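Local coordinates for putative alpha/beta hydrolase fold protein (PDB 5A62) that is probably a hydrolase of the alpha/beta hydrolase fold, consistent with a carboxylesterase that cleaves ester bonds, at residues A[14-19]-A[34-39]; A[54-59]-A[82-87]. One frame throughout, in Å; residues are numbered along the deposited sequence.

Contact 1. Residues A[14-19]-A[34-39]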
# COMPACT_ATOMS: atom_id res chain seq x y z
N TYR A 14 17.51 5.59 -12.20
CA TYR A 14 18.25 5.33 -13.42
C TYR A 14 17.42 5.64 -14.60
O TYR A 14 16.26 5.19 -14.71
CB TYR A 14 18.74 3.89 -13.52
CG TYR A 14 19.52 3.62 -14.74
CD1 TYR A 14 20.89 3.94 -14.80
CD2 TYR A 14 18.92 3.15 -15.86
CE1 TYR A 14 21.59 3.75 -16.00
CE2 TYR A 14 19.62 2.93 -17.04
CZ TYR A 14 20.94 3.26 -17.06
OH TYR A 14 21.64 3.10 -18.25
N TYR A 15 17.97 6.39 -15.54
CA TYR A 15 17.31 6.72 -16.78
C TYR A 15 18.22 6.74 -17.95
O TYR A 15 19.41 6.79 -17.75
CB TYR A 15 16.56 8.06 -16.66
CG TYR A 15 17.49 9.25 -16.68
CD1 TYR A 15 18.06 9.75 -15.55
CD2 TYR A 15 17.71 9.88 -17.89
CE1 TYR A 15 18.91 10.83 -15.57
CE2 TYR A 15 18.61 10.92 -17.95
CZ TYR A 15 19.19 11.39 -16.79
OH TYR A 15 20.06 12.50 -16.76
N GLU A 16 17.64 6.70 -19.14
CA GLU A 16 18.38 6.91 -20.44
C GLU A 16 17.59 7.88 -21.24
O GLU A 16 16.39 7.91 -21.25
CB GLU A 16 18.61 5.63 -21.18
CG GLU A 16 19.44 4.64 -20.41
CD GLU A 16 19.50 3.27 -21.05
OE1 GLU A 16 18.86 3.00 -22.09
OE2 GLU A 16 20.20 2.39 -20.47
N ASP A 17 18.33 8.74 -21.97
CA ASP A 17 17.78 9.79 -22.81
C ASP A 17 18.42 9.62 -24.16
O ASP A 17 19.61 10.02 -24.35
CB ASP A 17 18.10 11.14 -22.19
CG ASP A 17 17.52 12.33 -22.96
OD1 ASP A 17 16.96 12.17 -24.04
OD2 ASP A 17 17.68 13.45 -22.45
N HIS A 18 17.74 8.98 -25.07
CA HIS A 18 18.27 8.63 -26.37
C HIS A 18 17.81 9.59 -27.43
O HIS A 18 16.68 10.07 -27.46
CB HIS A 18 17.75 7.26 -26.76
CG HIS A 18 18.28 6.12 -25.93
ND1 HIS A 18 17.68 5.62 -24.78
CD2 HIS A 18 19.33 5.30 -26.17
CE1 HIS A 18 18.37 4.59 -24.34
NE2 HIS A 18 19.38 4.39 -25.16
N GLY A 19 18.66 9.77 -28.46
CA GLY A 19 18.24 10.59 -29.56
C GLY A 19 18.60 12.05 -29.38
O GLY A 19 19.18 12.50 -28.39
N GLY A 34 9.56 -5.20 -14.61
CA GLY A 34 10.29 -4.80 -15.83
C GLY A 34 11.38 -3.82 -15.50
O GLY A 34 11.69 -3.49 -14.35
N ASN A 35 12.03 -3.33 -16.55
CA ASN A 35 13.11 -2.38 -16.49
C ASN A 35 13.41 -2.00 -17.91
O ASN A 35 12.70 -2.37 -18.84
CB ASN A 35 14.24 -2.94 -15.70
CG ASN A 35 14.68 -4.25 -16.22
OD1 ASN A 35 14.99 -4.38 -17.42
ND2 ASN A 35 14.65 -5.27 -15.38
N ILE A 36 14.46 -1.19 -18.11
CA ILE A 36 14.71 -0.64 -19.46
C ILE A 36 15.10 -1.75 -20.42
O ILE A 36 14.90 -1.62 -21.62
CB ILE A 36 15.77 0.42 -19.42
CG1 ILE A 36 15.19 1.66 -18.78
CG2 ILE A 36 16.31 0.72 -20.82
CD1 ILE A 36 16.19 2.64 -18.31
N LEU A 37 15.57 -2.89 -19.91
CA LEU A 37 15.88 -4.02 -20.81
C LEU A 37 14.68 -4.51 -21.58
O LEU A 37 14.82 -5.10 -22.66
CB LEU A 37 16.58 -5.14 -20.06
CG LEU A 37 17.79 -4.69 -19.20
CD1 LEU A 37 18.39 -5.85 -18.42
CD2 LEU A 37 18.79 -3.90 -20.01
N ILE A 38 13.46 -4.29 -21.09
CA ILE A 38 12.27 -4.78 -21.77
C ILE A 38 12.01 -3.97 -23.02
O ILE A 38 11.23 -4.41 -23.85
CB ILE A 38 11.05 -4.74 -20.81
CG1 ILE A 38 10.08 -5.89 -21.10
CG2 ILE A 38 10.33 -3.41 -20.79
CD1 ILE A 38 8.91 -5.98 -20.13
N TRP A 39 12.64 -2.80 -23.16
CA TRP A 39 12.34 -1.80 -24.22
C TRP A 39 13.39 -1.76 -25.31
O TRP A 39 13.41 -0.86 -26.16
CB TRP A 39 12.16 -0.40 -23.61
CG TRP A 39 11.01 -0.18 -22.71
CD1 TRP A 39 11.03 0.39 -21.42
CD2 TRP A 39 9.61 -0.32 -23.03
NE1 TRP A 39 9.77 0.47 -20.95
CE2 TRP A 39 8.87 0.12 -21.91
CE3 TRP A 39 8.91 -0.75 -24.14
CZ2 TRP A 39 7.53 0.11 -21.88
CZ3 TRP A 39 7.57 -0.73 -24.12
CH2 TRP A 39 6.86 -0.33 -22.96
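Ile-36 reaches from the loop that follows strand 25-29 and lays its two branches on Tyr-14 and Glu-16, two residues on the same side of strand 12-18. The place belongs to the first part of an alpha/beta hydrolase fold, where the loop beyond the third strand leads through a 3-10 turn at 36-38 into helix 40-48; Trp-39 sits at the N-cap of that helix. On the packed side, the methyl Ile-36 CD1 sits against the CD2-CE2 edge of the Tyr-14 ring, near the ring plane and 3.7 Å from each of those two atoms, the two side chains crossing at about a right angle. Ile-36 is buried here, because it also packs on Ala-55 of strand 52-56 and on Ile-43 of helix 40-48. Next door Asn-35 closes an Asx turn: Leu-37 N donates to Asn-35 OD1 over 3.0 Å, on an in-plane lone pair but through a bent bond, 133° at the hydrogen, as the short turn requires.

The polar ends of Tyr-14 and Glu-16 make up the other side, and both residues are partly exposed. No hydrogen bond crosses between the segments. The tyrosine swings CG anti to its own N (chi1 -179°), the glutamate runs extended beyond CG, and the two ends meet within the strand segment: Tyr-14 OH donates to Glu-16 OE2 over 2.7 Å, on the anti lone pair. Arg-63 makes a cation-pi contact with Tyr-14. Glu-16 OE1 is merely a van der Waals neighbour of the isoleucine, 3.6 Å from Ile-36 CG2.

Contact 2. Residues A[54-59]-A[82-87]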
# COMPACT_ATOMS: atom_id res chain seq x y z
N ILE A 54 13.05 8.60 -23.94
CA ILE A 54 13.42 8.62 -22.54
C ILE A 54 12.87 7.38 -21.88
O ILE A 54 11.67 7.09 -22.08
CB ILE A 54 12.87 9.85 -21.85
CG1 ILE A 54 13.52 11.12 -22.49
CG2 ILE A 54 13.21 9.82 -20.35
CD1 ILE A 54 12.68 12.34 -22.36
N ALA A 55 13.69 6.63 -21.19
CA ALA A 55 13.19 5.45 -20.44
C ALA A 55 13.79 5.50 -19.06
O ALA A 55 14.87 6.05 -18.88
CB ALA A 55 13.56 4.20 -21.15
N TYR A 56 13.10 5.00 -18.07
CA TYR A 56 13.58 5.01 -16.71
C TYR A 56 13.16 3.79 -15.96
O TYR A 56 12.29 3.06 -16.40
CB TYR A 56 13.27 6.32 -15.97
CG TYR A 56 11.84 6.40 -15.51
CD1 TYR A 56 10.80 6.65 -16.40
CD2 TYR A 56 11.50 6.23 -14.19
CE1 TYR A 56 9.51 6.77 -15.95
CE2 TYR A 56 10.23 6.35 -13.75
CZ TYR A 56 9.23 6.56 -14.65
OH TYR A 56 7.96 6.71 -14.20
N GLU A 57 13.82 3.51 -14.86
CA GLU A 57 13.52 2.39 -14.02
C GLU A 57 12.83 2.87 -12.77
O GLU A 57 13.28 3.74 -12.05
CB GLU A 57 14.77 1.55 -13.77
CG GLU A 57 15.18 0.85 -15.07
CD GLU A 57 16.49 0.16 -15.19
OE1 GLU A 57 17.37 0.29 -14.34
OE2 GLU A 57 16.57 -0.59 -16.19
N LEU A 58 11.68 2.24 -12.50
CA LEU A 58 10.90 2.46 -11.30
C LEU A 58 11.63 2.11 -10.02
O LEU A 58 12.55 1.32 -10.02
CB LEU A 58 9.62 1.63 -11.36
CG LEU A 58 8.67 1.97 -12.49
CD1 LEU A 58 7.47 1.00 -12.40
CD2 LEU A 58 8.25 3.39 -12.55
N ARG A 59 11.17 2.65 -8.90
CA ARG A 59 11.76 2.36 -7.58
C ARG A 59 11.97 0.90 -7.41
O ARG A 59 11.05 0.06 -7.66
CB ARG A 59 10.87 2.83 -6.43
CG ARG A 59 10.73 4.34 -6.41
CD ARG A 59 10.08 4.78 -5.16
NE ARG A 59 9.83 6.22 -5.19
CZ ARG A 59 9.51 6.94 -4.12
NH1 ARG A 59 9.47 6.38 -2.92
NH2 ARG A 59 9.30 8.25 -4.32
N ARG A 82 7.56 13.20 -12.58
CA ARG A 82 7.59 14.65 -12.72
C ARG A 82 8.97 15.20 -12.54
O ARG A 82 9.42 16.03 -13.37
CB ARG A 82 6.62 15.29 -11.74
CG ARG A 82 6.54 16.79 -11.90
CD ARG A 82 5.79 17.45 -10.73
NE ARG A 82 6.14 16.91 -9.39
CZ ARG A 82 7.16 17.27 -8.61
NH1 ARG A 82 8.03 18.20 -8.95
NH2 ARG A 82 7.33 16.64 -7.44
N ARG A 83 9.68 14.72 -11.56
CA ARG A 83 11.04 15.21 -11.30
C ARG A 83 11.92 14.85 -12.45
O ARG A 83 12.78 15.66 -12.88
CB ARG A 83 11.57 14.66 -9.98
CG ARG A 83 10.86 15.32 -8.80
CD ARG A 83 11.53 15.23 -7.47
NE ARG A 83 11.79 13.84 -7.22
CZ ARG A 83 10.94 12.97 -6.67
NH1 ARG A 83 9.79 13.36 -6.12
NH2 ARG A 83 11.36 11.70 -6.55
N LEU A 84 11.80 13.66 -13.02
CA LEU A 84 12.65 13.29 -14.15
C LEU A 84 12.37 14.18 -15.38
O LEU A 84 13.30 14.62 -16.04
CB LEU A 84 12.41 11.80 -14.52
CG LEU A 84 13.19 11.30 -15.72
CD1 LEU A 84 14.70 11.36 -15.51
CD2 LEU A 84 12.74 9.88 -16.04
N LEU A 85 11.10 14.44 -15.70
CA LEU A 85 10.79 15.20 -16.90
C LEU A 85 11.17 16.65 -16.67
O LEU A 85 11.65 17.30 -17.61
CB LEU A 85 9.31 15.03 -17.26
CG LEU A 85 8.94 13.58 -17.59
CD1 LEU A 85 7.50 13.57 -18.08
CD2 LEU A 85 9.89 12.90 -18.57
N GLU A 86 11.08 17.18 -15.47
CA GLU A 86 11.62 18.51 -15.16
C GLU A 86 13.13 18.53 -15.34
O GLU A 86 13.70 19.48 -15.93
CB GLU A 86 11.33 18.93 -13.73
CG GLU A 86 9.94 19.19 -13.36
CD GLU A 86 9.74 19.33 -11.84
OE1 GLU A 86 10.67 19.13 -11.00
OE2 GLU A 86 8.55 19.60 -11.49
N HIS A 87 13.83 17.52 -14.92
CA HIS A 87 15.32 17.42 -15.00
C HIS A 87 15.74 17.45 -16.41
O HIS A 87 16.83 18.04 -16.70
CB HIS A 87 15.72 16.13 -14.31
CG HIS A 87 17.16 15.83 -14.39
ND1 HIS A 87 18.11 16.69 -13.85
CD2 HIS A 87 17.84 14.80 -14.94
CE1 HIS A 87 19.29 16.15 -14.03
NE2 HIS A 87 19.18 15.03 -14.72
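Helix 74-87 packs against strand 52-56 through Leu-84, the one residue of 82-87 whose side chain comes within 4.5 Å of 54-59. Its methyl Leu-84 CD2 lies 3.6 Å from Tyr-56 CB and equally close to Tyr-56 CG, so it touches the root of the aromatic side chain and meets the ring obliquely. A chi1 of 77° sets Tyr-56 CG between backbone N and carbonyl carbon, where CB and CG both face that methyl. The Tyr-56 side chain also touches Leu-81, three residues, about one turn, before Leu-84. Two residues earlier on the strand the fit is less close: Ile-54 CG2 and Leu-84 CD2 are 4.3 Å apart. In the alpha/beta hydrolase fold this is the helix of a beta-alpha-beta crossover, joining strand 52-56 to the parallel strand 93-98 with 25-29 between them in the sheet. Tyr-15 of the neighbouring strand 12-18 touches both Tyr-56 and Leu-84, widening the apolar layer.

Beyond the strand, two arginines approach each other without bonding, Arg-59 NH2 standing 4.6 Å from Arg-83 NH2. Asp-80 makes a salt bridge to each, OD2 to Arg-59 and OD1 to Arg-83, which probably offsets their like charges. On the helix, Arg-82 NH1 donates to Glu-86 OE2 over 2.9 Å, on the syn side of the carboxylate but 31° out of its plane.

Overall arrangement
Contact 1 and contact 2 lie with their centres about 10 Å apart and share the sheet, since strands 12-18 and 52-56 are antiparallel neighbours. Backbone joins them where Glu-16 N probably donates to Ala-55 O at 2.9 Å. A second tie runs through Glu-57, whose OE2 lies 2.9 Å from Ile-36 N, a probable hydrogen bond, and also forms a salt bridge with Arg-63. Along the chain contact 1 closes before contact 2 opens. Tyr-56 of contact 2 lies near, without touching, Gly-97, Ser-99 and Gly-101, a GxSxG pattern consistent with the nucleophile elbow expected of this fold, which would put the Tyr-56 end of contact 2 near a probable active site.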